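PDB 4FGM: aminopeptidase N family protein from Idiomarina loihiensis L2TR, which binds zinc and probably works as a metal-dependent aminopeptidase of the M61 peptidase family, trimming residues from the N-terminal ends of peptides. Local coordinates for residues L20-N26 / V115-T119; D27-L33 / N70-R76; L456-V461 / K580-W584. One frame throughout, in Å; residues are numbered along the deposited sequence.

In the fold
Contacts 1 and 2 belong together in the M61 N-terminal domain, their centres about 9 Å apart. Strand 15-22 leads into strand 30-32, and both segments of contact 2 fall between the two segments of contact 1 in the sequence. The two are joined directly: Glu116 of contact 1 makes a salt bridge to Arg71 of contact 2, and its backbone carbonyl probably accepts a hydrogen bond from the side-chain amide of Gln29. Contact 3 comes later, across the chain's centre, about 59 Å from contact 1 and 61 Å from contact 2, centre to centre. All three lie away from the zinc site: contacts 1 and 2 help to build the N-terminal domain, while contact 3 fastens the C-terminal chain to the helices beside it.

Contact 1 (L20-N26 / V115-T119); sequences LTIEQTN and VEGQT
Gln118, closing a type II beta turn that starts at Val115, sends its side-chain amide across to the backbone of Gln24, just beyond strand 15-22 in the M61 N-terminal domain. The polar interactions centre on this amide. Gln118 NE2 donates to Gln24 O over 3.0 Å; the nitrogen lies in the carbonyl plane, yet the bond is bent to 136° at the hydrogen. At the other end of the amide, a water donates to Gln118 OE1 and accepts from Gln24 N at 3.2 Å. Both ends of the amide are thus tied to the backbone of one residue, which should help to fix its rotation. The extended chain of Gln118 (chi2 180°) is what spans the distance, and Gln29 OE1 adds a weak bond to NE2.

Within the turn, Gln118 N bonds Val115 O at 3.0 Å, and Gly117 takes the third position, with the positive phi usual there.

The apolar part gathers round a single methyl. Ile22 and Val115 meet tip to tip, Ile22 CG1 coming to 3.8 Å from Val115 CG2, while Leu20 CD1 reaches the same methyl at 4.2 Å. Ile2 of strand 2-10 packs against Leu20, Val115 and Gln118, and Leu31 of strand 30-32 against Leu20 and Ile22. Polar and apolar parts adjoin at Ile22 CG2, which rests 3.9 Å from Gln118 NE2.

Contact 2 (D27-L33 / N70-R76); sequences DEQELWL and NRWQLAR
Arg71 NH1 is gripped by two carboxylates: Glu30 OE1 across the strand pair, at 2.9 Å, and Glu116 OE1 from the neighbouring turn. The bond to Glu30 uses the anti side of the carboxylate and is bent, 136° at the hydrogen. A turn at chi3 (-69°) folds the guanidinium over the Trp32 side chain, with Arg71 NH2 above one ring face, 3.5 Å from Trp32 CG, and the two planes 23° apart. A third carboxylate, that of Glu295, makes a salt bridge to NH2, so the group is held by charge and by the indole together.

Beneath these side chains runs an antiparallel pair. Leu31 and Trp72 form the hydrogen-bonded pair, with Leu31 N donating to Trp72 O at 2.8 Å and Trp72 N returning a bond to Leu31 O at 2.7 Å. Leu74 N continues the pattern to Gln29 O, nearly straight. At the other end, Asn70 ND2 meets Leu33 O at 2.6 Å.

On the opposite face from Arg71, Leu31 CD1 packs against Leu74 CG at 4.1 Å. Beyond Leu74, the poorly ordered Asp27 and Glu28 form a salt-bridge network with Arg76; Glu28 acts by charge alone, and the place of Arg76 NH1, which meets Asp27, is less sure.

Strand 30-32 lies between strands 71-74 and 114-115, strand 71-74 pairs in turn with strand 60-68, and Leu31 and Leu74 press on Val83 and Val81 of strand 81-91.

Contact 3 (L456-V461 / K580-W584); sequences LQNFGV and KLKGW
The backbones of Phe459 and Lys580 draw close where helix 453-457 ends in a Schellman motif, with Gly460 as its C-prime residue, Val461 N bonded to Leu456 O at 2.8 Å and Gly460 N to Gln457 O. Phe459 N also reaches Leu456 O, from the opposite face of that carbonyl. Facing this helix end is the chain that follows strand 570-575, which folds into a type I' beta turn from Leu581 to Trp584. Phe459 CA makes a CA-H...O contact with Lys580 O at 3.2 Å.

The Phe459 ring packs against the turn of residues 581-584. Its edge is turned to the turn's backbone, with Leu581 O in the ring plane 3.4 Å from Phe459 CD2. It meets the five-membered ring of Trp584 obliquely, centroids 6.0 Å apart and planes at 70°, and Leu389 and Leu393 of helix 378-394 pack against it. Replacing it with an alanine would probably open a gap between those leucines and Trp584 and leave Leu581 O without the ring edge beside it.

Trp584 holds its ring CG opposite the backbone N (chi1 172°), which sends the indole back toward the Schellman motif. Val461 CG2 sits in plane at its edge, 3.9 Å from Trp584 CZ3, and Leu456 CD2 comes equally near Trp584 CH2. Tyr312 OH bonds the indole NE1, tying the C-terminal chain to helix 308-320.

The polar interactions are made by Lys580. It bends at chi3 (69°) and brings its ammonium beside the carbonyls at the helix's C-terminal end, whose partial negative charge probably suits it. Lys580 NZ makes a weak bond to Gln457 O at 3.4 Å, and donates to a water, 2.8 Å from NZ, that in turn donates to Asn458 OD1.

Contact 1 (L20-N26 / V115-T119)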
loop_
_atom_site.group_PDB
_atom_site.type_symbol
_atom_site.label_atom_id
_atom_site.label_comp_id
_atom_site.label_asym_id
_atom_site.label_seq_id
_atom_site.Cartn_x
_atom_site.Cartn_y
_atom_site.Cartn_z
ATOM N N LEU A 20 25.235 6.973 -17.503
ATOM C CA LEU A 20 24.430 8.155 -17.712
ATOM C C LEU A 20 25.223 9.059 -18.649
ATOM O O LEU A 20 26.380 9.387 -18.371
ATOM C CB LEU A 20 24.196 8.822 -16.355
ATOM C CG LEU A 20 23.671 10.244 -16.296
ATOM C CD1 LEU A 20 22.287 10.312 -16.881
ATOM C CD2 LEU A 20 23.660 10.690 -14.857
ATOM N N THR A 21 24.614 9.443 -19.764
ATOM C CA THR A 21 25.299 10.298 -20.717
ATOM C C THR A 21 24.642 11.667 -20.881
ATOM O O THR A 21 23.508 11.789 -21.351
ATOM C CB THR A 21 25.403 9.597 -22.079
ATOM O OG1 THR A 21 26.000 8.308 -21.890
ATOM C CG2 THR A 21 26.273 10.406 -23.036
ATOM N N ILE A 22 25.377 12.697 -20.483
ATOM C CA ILE A 22 24.889 14.064 -20.565
ATOM C C ILE A 22 25.589 14.765 -21.717
ATOM O O ILE A 22 26.800 14.987 -21.661
ATOM C CB ILE A 22 25.180 14.820 -19.259
ATOM C CG1 ILE A 22 24.713 13.979 -18.066
ATOM C CG2 ILE A 22 24.471 16.162 -19.277
ATOM C CD1 ILE A 22 25.372 14.351 -16.757
ATOM N N GLU A 23 24.823 15.097 -22.756
ATOM C CA GLU A 23 25.351 15.757 -23.953
ATOM C C GLU A 23 26.046 17.066 -23.606
ATOM O O GLU A 23 27.145 17.345 -24.088
ATOM C CB GLU A 23 24.211 16.016 -24.948
ATOM C CG GLU A 23 24.615 16.694 -26.258
ATOM C CD GLU A 23 25.528 15.835 -27.119
ATOM O OE1 GLU A 23 25.646 14.622 -26.837
ATOM O OE2 GLU A 23 26.116 16.373 -28.086
ATOM N N GLN A 24 25.397 17.865 -22.766
ATOM C CA GLN A 24 25.956 19.136 -22.334
ATOM C C GLN A 24 25.713 19.374 -20.845
ATOM O O GLN A 24 24.567 19.480 -20.396
ATOM C CB GLN A 24 25.355 20.290 -23.135
ATOM C CG GLN A 24 26.006 21.623 -22.829
ATOM C CD GLN A 24 25.579 22.714 -23.782
ATOM O OE1 GLN A 24 24.449 23.201 -23.722
ATOM N NE2 GLN A 24 26.480 23.098 -24.679
ATOM N N THR A 25 26.800 19.459 -20.087
ATOM C CA THR A 25 26.718 19.693 -18.656
ATOM C C THR A 25 26.883 21.186 -18.401
ATOM O O THR A 25 27.402 21.904 -19.254
ATOM C CB THR A 25 27.830 18.933 -17.911
ATOM O OG1 THR A 25 29.110 19.396 -18.355
ATOM C CG2 THR A 25 27.724 17.441 -18.184
ATOM N N ASN A 26 26.421 21.658 -17.247
ATOM C CA ASN A 26 26.563 23.070 -16.905
ATOM C C ASN A 26 27.830 23.206 -16.073
ATOM O O ASN A 26 28.484 22.210 -15.780
ATOM C CB ASN A 26 25.352 23.564 -16.114
ATOM C CG ASN A 26 24.048 23.378 -16.870
ATOM O OD1 ASN A 26 23.986 23.577 -18.086
ATOM N ND2 ASN A 26 22.994 23.008 -16.151
ATOM N N VAL A 115 19.825 14.640 -13.532
ATOM C CA VAL A 115 20.778 15.684 -13.920
ATOM C C VAL A 115 20.193 17.033 -13.514
ATOM O O VAL A 115 19.201 17.488 -14.092
ATOM C CB VAL A 115 21.034 15.686 -15.454
ATOM C CG1 VAL A 115 22.038 16.775 -15.812
ATOM C CG2 VAL A 115 21.556 14.324 -15.902
ATOM N N GLU A 116 20.800 17.661 -12.511
ATOM C CA GLU A 116 20.336 18.956 -12.004
ATOM C C GLU A 116 20.102 19.999 -13.092
ATOM O O GLU A 116 20.979 20.263 -13.916
ATOM C CB GLU A 116 21.332 19.515 -10.990
ATOM C CG GLU A 116 20.904 20.828 -10.348
ATOM C CD GLU A 116 19.652 20.695 -9.494
ATOM O OE1 GLU A 116 19.607 19.793 -8.633
ATOM O OE2 GLU A 116 18.713 21.499 -9.674
ATOM N N GLY A 117 18.906 20.580 -13.087
ATOM C CA GLY A 117 18.571 21.599 -14.063
ATOM C C GLY A 117 18.114 21.086 -15.416
ATOM O O GLY A 117 17.516 21.828 -16.187
ATOM N N GLN A 118 18.397 19.824 -15.716
ATOM C CA GLN A 118 17.992 19.250 -16.997
ATOM C C GLN A 118 16.999 18.126 -16.746
ATOM O O GLN A 118 16.830 17.217 -17.553
ATOM C CB GLN A 118 19.217 18.721 -17.738
ATOM C CG GLN A 118 20.264 19.779 -17.995
ATOM C CD GLN A 118 21.468 19.237 -18.726
ATOM O OE1 GLN A 118 21.345 18.686 -19.823
ATOM N NE2 GLN A 118 22.648 19.392 -18.126
ATOM N N THR A 119 16.328 18.229 -15.611
ATOM C CA THR A 119 15.357 17.249 -15.165
ATOM C C THR A 119 14.011 17.256 -15.911
ATOM O O THR A 119 13.263 16.275 -15.849
ATOM C CB THR A 119 15.156 17.422 -13.635
ATOM O OG1 THR A 119 15.460 16.181 -12.975
ATOM C CG2 THR A 119 13.748 17.904 -13.310
HETATM O O HOH W 1 22.270 17.351 -22.215
#

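Contact 2 (D27-L33 / N70-R76)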
loop_
_atom_site.group_PDB
_atom_site.type_symbol
_atom_site.label_atom_id
_atom_site.label_comp_id
_atom_site.label_asym_id
_atom_site.label_seq_id
_atom_site.Cartn_x
_atom_site.Cartn_y
_atom_site.Cartn_z
ATOM N N ASP A 27 28.191 24.427 -15.704
ATOM C CA ASP A 27 29.399 24.636 -14.913
ATOM C C ASP A 27 29.234 23.942 -13.574
ATOM O O ASP A 27 28.290 24.235 -12.838
ATOM C CB ASP A 27 29.638 26.126 -14.675
ATOM C CG ASP A 27 29.002 26.995 -15.736
ATOM O OD1 ASP A 27 27.778 27.240 -15.643
ATOM O OD2 ASP A 27 29.724 27.421 -16.661
ATOM N N GLU A 28 30.148 23.030 -13.256
ATOM C CA GLU A 28 30.076 22.295 -11.995
ATOM C C GLU A 28 28.692 21.638 -11.909
ATOM O O GLU A 28 27.932 21.873 -10.968
ATOM C CB GLU A 28 30.282 23.254 -10.815
ATOM C CG GLU A 28 31.545 24.117 -10.890
ATOM C CD GLU A 28 32.835 23.320 -10.731
ATOM O OE1 GLU A 28 32.962 22.581 -9.731
ATOM O OE2 GLU A 28 33.727 23.441 -11.598
ATOM N N GLN A 29 28.378 20.825 -12.914
ATOM C CA GLN A 29 27.098 20.121 -13.011
ATOM C C GLN A 29 26.880 19.181 -11.830
ATOM O O GLN A 29 27.801 18.471 -11.407
ATOM C CB GLN A 29 27.050 19.320 -14.323
ATOM C CG GLN A 29 25.802 18.469 -14.520
ATOM C CD GLN A 29 24.549 19.284 -14.802
ATOM O OE1 GLN A 29 24.455 19.982 -15.817
ATOM N NE2 GLN A 29 23.570 19.188 -13.908
ATOM N N GLU A 30 25.660 19.172 -11.306
ATOM C CA GLU A 30 25.326 18.307 -10.182
ATOM C C GLU A 30 24.388 17.176 -10.585
ATOM O O GLU A 30 23.550 17.329 -11.469
ATOM C CB GLU A 30 24.685 19.116 -9.045
ATOM C CG GLU A 30 25.644 20.080 -8.362
ATOM C CD GLU A 30 24.976 20.907 -7.278
ATOM O OE1 GLU A 30 23.752 20.754 -7.066
ATOM O OE2 GLU A 30 25.684 21.713 -6.638
ATOM N N LEU A 31 24.551 16.043 -9.912
ATOM C CA LEU A 31 23.736 14.857 -10.140
ATOM C C LEU A 31 23.155 14.481 -8.775
ATOM O O LEU A 31 23.861 14.530 -7.760
ATOM C CB LEU A 31 24.613 13.710 -10.661
ATOM C CG LEU A 31 25.531 14.025 -11.847
ATOM C CD1 LEU A 31 26.517 12.889 -12.067
ATOM C CD2 LEU A 31 24.695 14.260 -13.082
ATOM N N TRP A 32 21.873 14.131 -8.737
ATOM C CA TRP A 32 21.257 13.750 -7.473
ATOM C C TRP A 32 20.286 12.580 -7.608
ATOM O O TRP A 32 19.777 12.291 -8.699
ATOM C CB TRP A 32 20.531 14.942 -6.832
ATOM C CG TRP A 32 19.413 15.510 -7.660
ATOM C CD1 TRP A 32 19.517 16.476 -8.614
ATOM C CD2 TRP A 32 18.028 15.138 -7.615
ATOM N NE1 TRP A 32 18.285 16.734 -9.166
ATOM C CE2 TRP A 32 17.351 15.927 -8.571
ATOM C CE3 TRP A 32 17.292 14.213 -6.856
ATOM C CZ2 TRP A 32 15.974 15.823 -8.797
ATOM C CZ3 TRP A 32 15.915 14.108 -7.080
ATOM C CH2 TRP A 32 15.274 14.911 -8.045
ATOM N N LEU A 33 20.040 11.905 -6.487
ATOM C CA LEU A 33 19.131 10.771 -6.474
ATOM C C LEU A 33 18.020 11.004 -5.457
ATOM O O LEU A 33 18.262 11.475 -4.343
ATOM C CB LEU A 33 19.887 9.489 -6.129
ATOM C CG LEU A 33 19.105 8.210 -6.437
ATOM C CD1 LEU A 33 19.008 8.065 -7.953
ATOM C CD2 LEU A 33 19.800 6.988 -5.821
ATOM N N ASN A 70 23.246 12.188 -1.256
ATOM C CA ASN A 70 22.648 11.818 -2.533
ATOM C C ASN A 70 22.987 12.779 -3.678
ATOM O O ASN A 70 22.262 12.837 -4.671
ATOM C CB ASN A 70 21.138 11.795 -2.370
ATOM C CG ASN A 70 20.558 13.186 -2.323
ATOM O OD1 ASN A 70 21.148 14.089 -1.730
ATOM N ND2 ASN A 70 19.403 13.373 -2.945
ATOM N N ARG A 71 24.074 13.529 -3.556
ATOM C CA ARG A 71 24.412 14.488 -4.597
ATOM C C ARG A 71 25.887 14.502 -4.973
ATOM O O ARG A 71 26.766 14.490 -4.104
ATOM C CB ARG A 71 23.959 15.891 -4.159
ATOM C CG ARG A 71 24.032 16.974 -5.241
ATOM C CD ARG A 71 23.357 18.268 -4.780
ATOM N NE ARG A 71 21.909 18.119 -4.656
ATOM C CZ ARG A 71 21.039 18.437 -5.606
ATOM N NH1 ARG A 71 21.463 18.935 -6.756
ATOM N NH2 ARG A 71 19.746 18.229 -5.416
ATOM N N TRP A 72 26.143 14.516 -6.279
ATOM C CA TRP A 72 27.503 14.548 -6.802
ATOM C C TRP A 72 27.718 15.803 -7.643
ATOM O O TRP A 72 26.764 16.353 -8.206
ATOM C CB TRP A 72 27.771 13.311 -7.666
ATOM C CG TRP A 72 27.938 12.040 -6.896
ATOM C CD1 TRP A 72 29.111 11.451 -6.531
ATOM C CD2 TRP A 72 26.894 11.209 -6.385
ATOM N NE1 TRP A 72 28.864 10.297 -5.823
ATOM C CE2 TRP A 72 27.509 10.126 -5.721
ATOM C CE3 TRP A 72 25.496 11.271 -6.428
ATOM C CZ2 TRP A 72 26.775 9.115 -5.100
ATOM C CZ3 TRP A 72 24.765 10.267 -5.811
ATOM C CH2 TRP A 72 25.408 9.200 -5.157
ATOM N N GLN A 73 28.971 16.249 -7.723
ATOM C CA GLN A 73 29.315 17.429 -8.515
ATOM C C GLN A 73 30.444 17.077 -9.485
ATOM O O GLN A 73 31.502 16.586 -9.072
ATOM C CB GLN A 73 29.744 18.579 -7.608
ATOM C CG GLN A 73 29.913 19.902 -8.343
ATOM C CD GLN A 73 30.218 21.061 -7.408
ATOM O OE1 GLN A 73 31.248 21.079 -6.730
ATOM N NE2 GLN A 73 29.321 22.036 -7.367
ATOM N N LEU A 74 30.201 17.322 -10.771
ATOM C CA LEU A 74 31.162 17.021 -11.834
ATOM C C LEU A 74 32.099 18.179 -12.136
ATOM O O LEU A 74 31.723 19.345 -12.001
ATOM C CB LEU A 74 30.427 16.675 -13.134
ATOM C CG LEU A 74 29.554 15.428 -13.248
ATOM C CD1 LEU A 74 28.706 15.538 -14.503
ATOM C CD2 LEU A 74 30.424 14.172 -13.282
ATOM N N ALA A 75 33.317 17.856 -12.555
ATOM C CA ALA A 75 34.267 18.894 -12.925
ATOM C C ALA A 75 33.746 19.443 -14.258
ATOM O O ALA A 75 32.988 18.766 -14.962
ATOM C CB ALA A 75 35.656 18.303 -13.095
ATOM N N ARG A 76 34.134 20.672 -14.591
ATOM C CA ARG A 76 33.709 21.310 -15.837
ATOM C C ARG A 76 34.189 20.561 -17.072
ATOM O O ARG A 76 35.260 19.947 -17.065
ATOM C CB ARG A 76 34.259 22.732 -15.914
ATOM C CG ARG A 76 33.677 23.706 -14.927
ATOM C CD ARG A 76 34.530 24.962 -14.869
ATOM N NE ARG A 76 33.903 25.998 -14.057
ATOM C CZ ARG A 76 32.840 26.697 -14.440
ATOM N NH1 ARG A 76 32.292 26.471 -15.629
ATOM N NH2 ARG A 76 32.319 27.611 -13.633
#

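Contact 3 (L456-V461 / K580-W584)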
loop_
_atom_site.group_PDB
_atom_site.type_symbol
_atom_site.label_atom_id
_atom_site.label_comp_id
_atom_site.label_asym_id
_atom_site.label_seq_id
_atom_site.Cartn_x
_atom_site.Cartn_y
_atom_site.Cartn_z
ATOM N N LEU A 456 -25.819 2.892 8.892
ATOM C CA LEU A 456 -25.943 1.539 8.344
ATOM C C LEU A 456 -27.331 0.948 8.571
ATOM O O LEU A 456 -27.799 0.107 7.797
ATOM C CB LEU A 456 -24.883 0.625 8.966
ATOM C CG LEU A 456 -23.453 0.899 8.494
ATOM C CD1 LEU A 456 -22.440 0.396 9.516
ATOM C CD2 LEU A 456 -23.247 0.242 7.132
ATOM N N GLN A 457 -27.979 1.389 9.642
ATOM C CA GLN A 457 -29.311 0.918 9.974
ATOM C C GLN A 457 -30.262 1.406 8.883
ATOM O O GLN A 457 -31.179 0.693 8.476
ATOM C CB GLN A 457 -29.727 1.466 11.340
ATOM C CG GLN A 457 -30.489 0.470 12.193
ATOM C CD GLN A 457 -30.561 0.891 13.647
ATOM O OE1 GLN A 457 -31.177 1.903 13.981
ATOM N NE2 GLN A 457 -29.922 0.118 14.519
ATOM N N ASN A 458 -30.022 2.623 8.403
ATOM C CA ASN A 458 -30.846 3.200 7.356
ATOM C C ASN A 458 -30.762 2.414 6.058
ATOM O O ASN A 458 -31.554 2.634 5.143
ATOM C CB ASN A 458 -30.451 4.656 7.099
ATOM C CG ASN A 458 -30.973 5.591 8.165
ATOM O OD1 ASN A 458 -32.146 5.525 8.537
ATOM N ND2 ASN A 458 -30.112 6.475 8.656
ATOM N N PHE A 459 -29.798 1.505 5.969
ATOM C CA PHE A 459 -29.652 0.691 4.771
ATOM C C PHE A 459 -29.901 -0.772 5.071
ATOM O O PHE A 459 -29.596 -1.641 4.264
ATOM C CB PHE A 459 -28.268 0.867 4.147
ATOM C CG PHE A 459 -28.093 2.173 3.428
ATOM C CD1 PHE A 459 -27.908 3.355 4.134
ATOM C CD2 PHE A 459 -28.102 2.218 2.039
ATOM C CE1 PHE A 459 -27.740 4.570 3.465
ATOM C CE2 PHE A 459 -27.936 3.427 1.360
ATOM C CZ PHE A 459 -27.750 4.602 2.074
ATOM N N GLY A 460 -30.458 -1.038 6.246
ATOM C CA GLY A 460 -30.773 -2.405 6.624
ATOM C C GLY A 460 -29.613 -3.238 7.128
ATOM O O GLY A 460 -29.690 -4.468 7.129
ATOM N N VAL A 461 -28.543 -2.579 7.559
ATOM C CA VAL A 461 -27.378 -3.292 8.077
ATOM C C VAL A 461 -27.307 -3.213 9.600
ATOM O O VAL A 461 -27.252 -2.126 10.177
ATOM C CB VAL A 461 -26.064 -2.726 7.515
ATOM C CG1 VAL A 461 -24.894 -3.597 7.977
ATOM C CG2 VAL A 461 -26.127 -2.662 6.000
ATOM N N LYS A 580 -33.810 -2.332 2.250
ATOM C CA LYS A 580 -33.346 -1.000 2.622
ATOM C C LYS A 580 -31.962 -0.712 2.031
ATOM O O LYS A 580 -31.457 0.408 2.134
ATOM C CB LYS A 580 -33.312 -0.846 4.149
ATOM C CG LYS A 580 -34.672 -1.044 4.818
ATOM C CD LYS A 580 -34.653 -0.686 6.297
ATOM C CE LYS A 580 -34.484 0.810 6.503
ATOM N NZ LYS A 580 -34.523 1.185 7.945
ATOM N N LEU A 581 -31.365 -1.724 1.402
ATOM C CA LEU A 581 -30.046 -1.592 0.783
ATOM C C LEU A 581 -30.032 -0.528 -0.311
ATOM O O LEU A 581 -29.049 0.191 -0.477
ATOM C CB LEU A 581 -29.596 -2.928 0.182
ATOM C CG LEU A 581 -28.530 -3.774 0.889
ATOM C CD1 LEU A 581 -27.914 -2.999 2.042
ATOM C CD2 LEU A 581 -29.147 -5.068 1.378
ATOM N N LYS A 582 -31.128 -0.438 -1.056
ATOM C CA LYS A 582 -31.254 0.538 -2.131
ATOM C C LYS A 582 -30.099 0.506 -3.128
ATOM O O LYS A 582 -29.634 1.554 -3.582
ATOM C CB LYS A 582 -31.376 1.952 -1.558
ATOM C CG LYS A 582 -32.768 2.556 -1.639
ATOM C CD LYS A 582 -33.558 2.346 -0.358
ATOM C CE LYS A 582 -34.774 3.279 -0.296
ATOM N NZ LYS A 582 -35.765 3.043 -1.390
ATOM N N GLY A 583 -29.633 -0.690 -3.466
ATOM C CA GLY A 583 -28.549 -0.799 -4.429
ATOM C C GLY A 583 -27.133 -0.565 -3.926
ATOM O O GLY A 583 -26.181 -0.715 -4.693
ATOM N N TRP A 584 -26.966 -0.184 -2.664
ATOM C CA TRP A 584 -25.618 0.016 -2.153
ATOM C C TRP A 584 -24.941 -1.345 -2.150
ATOM O O TRP A 584 -23.751 -1.461 -2.439
ATOM C CB TRP A 584 -25.638 0.583 -0.742
ATOM C CG TRP A 584 -24.282 0.608 -0.123
ATOM C CD1 TRP A 584 -23.151 1.158 -0.652
ATOM C CD2 TRP A 584 -23.909 0.066 1.151
ATOM N NE1 TRP A 584 -22.092 0.991 0.212
ATOM C CE2 TRP A 584 -22.527 0.322 1.324
ATOM C CE3 TRP A 584 -24.602 -0.616 2.158
ATOM C CZ2 TRP A 584 -21.831 -0.073 2.470
ATOM C CZ3 TRP A 584 -23.909 -1.010 3.296
ATOM C CH2 TRP A 584 -22.536 -0.739 3.440
HETATM O O HOH W 2 -34.228 3.670 9.182
#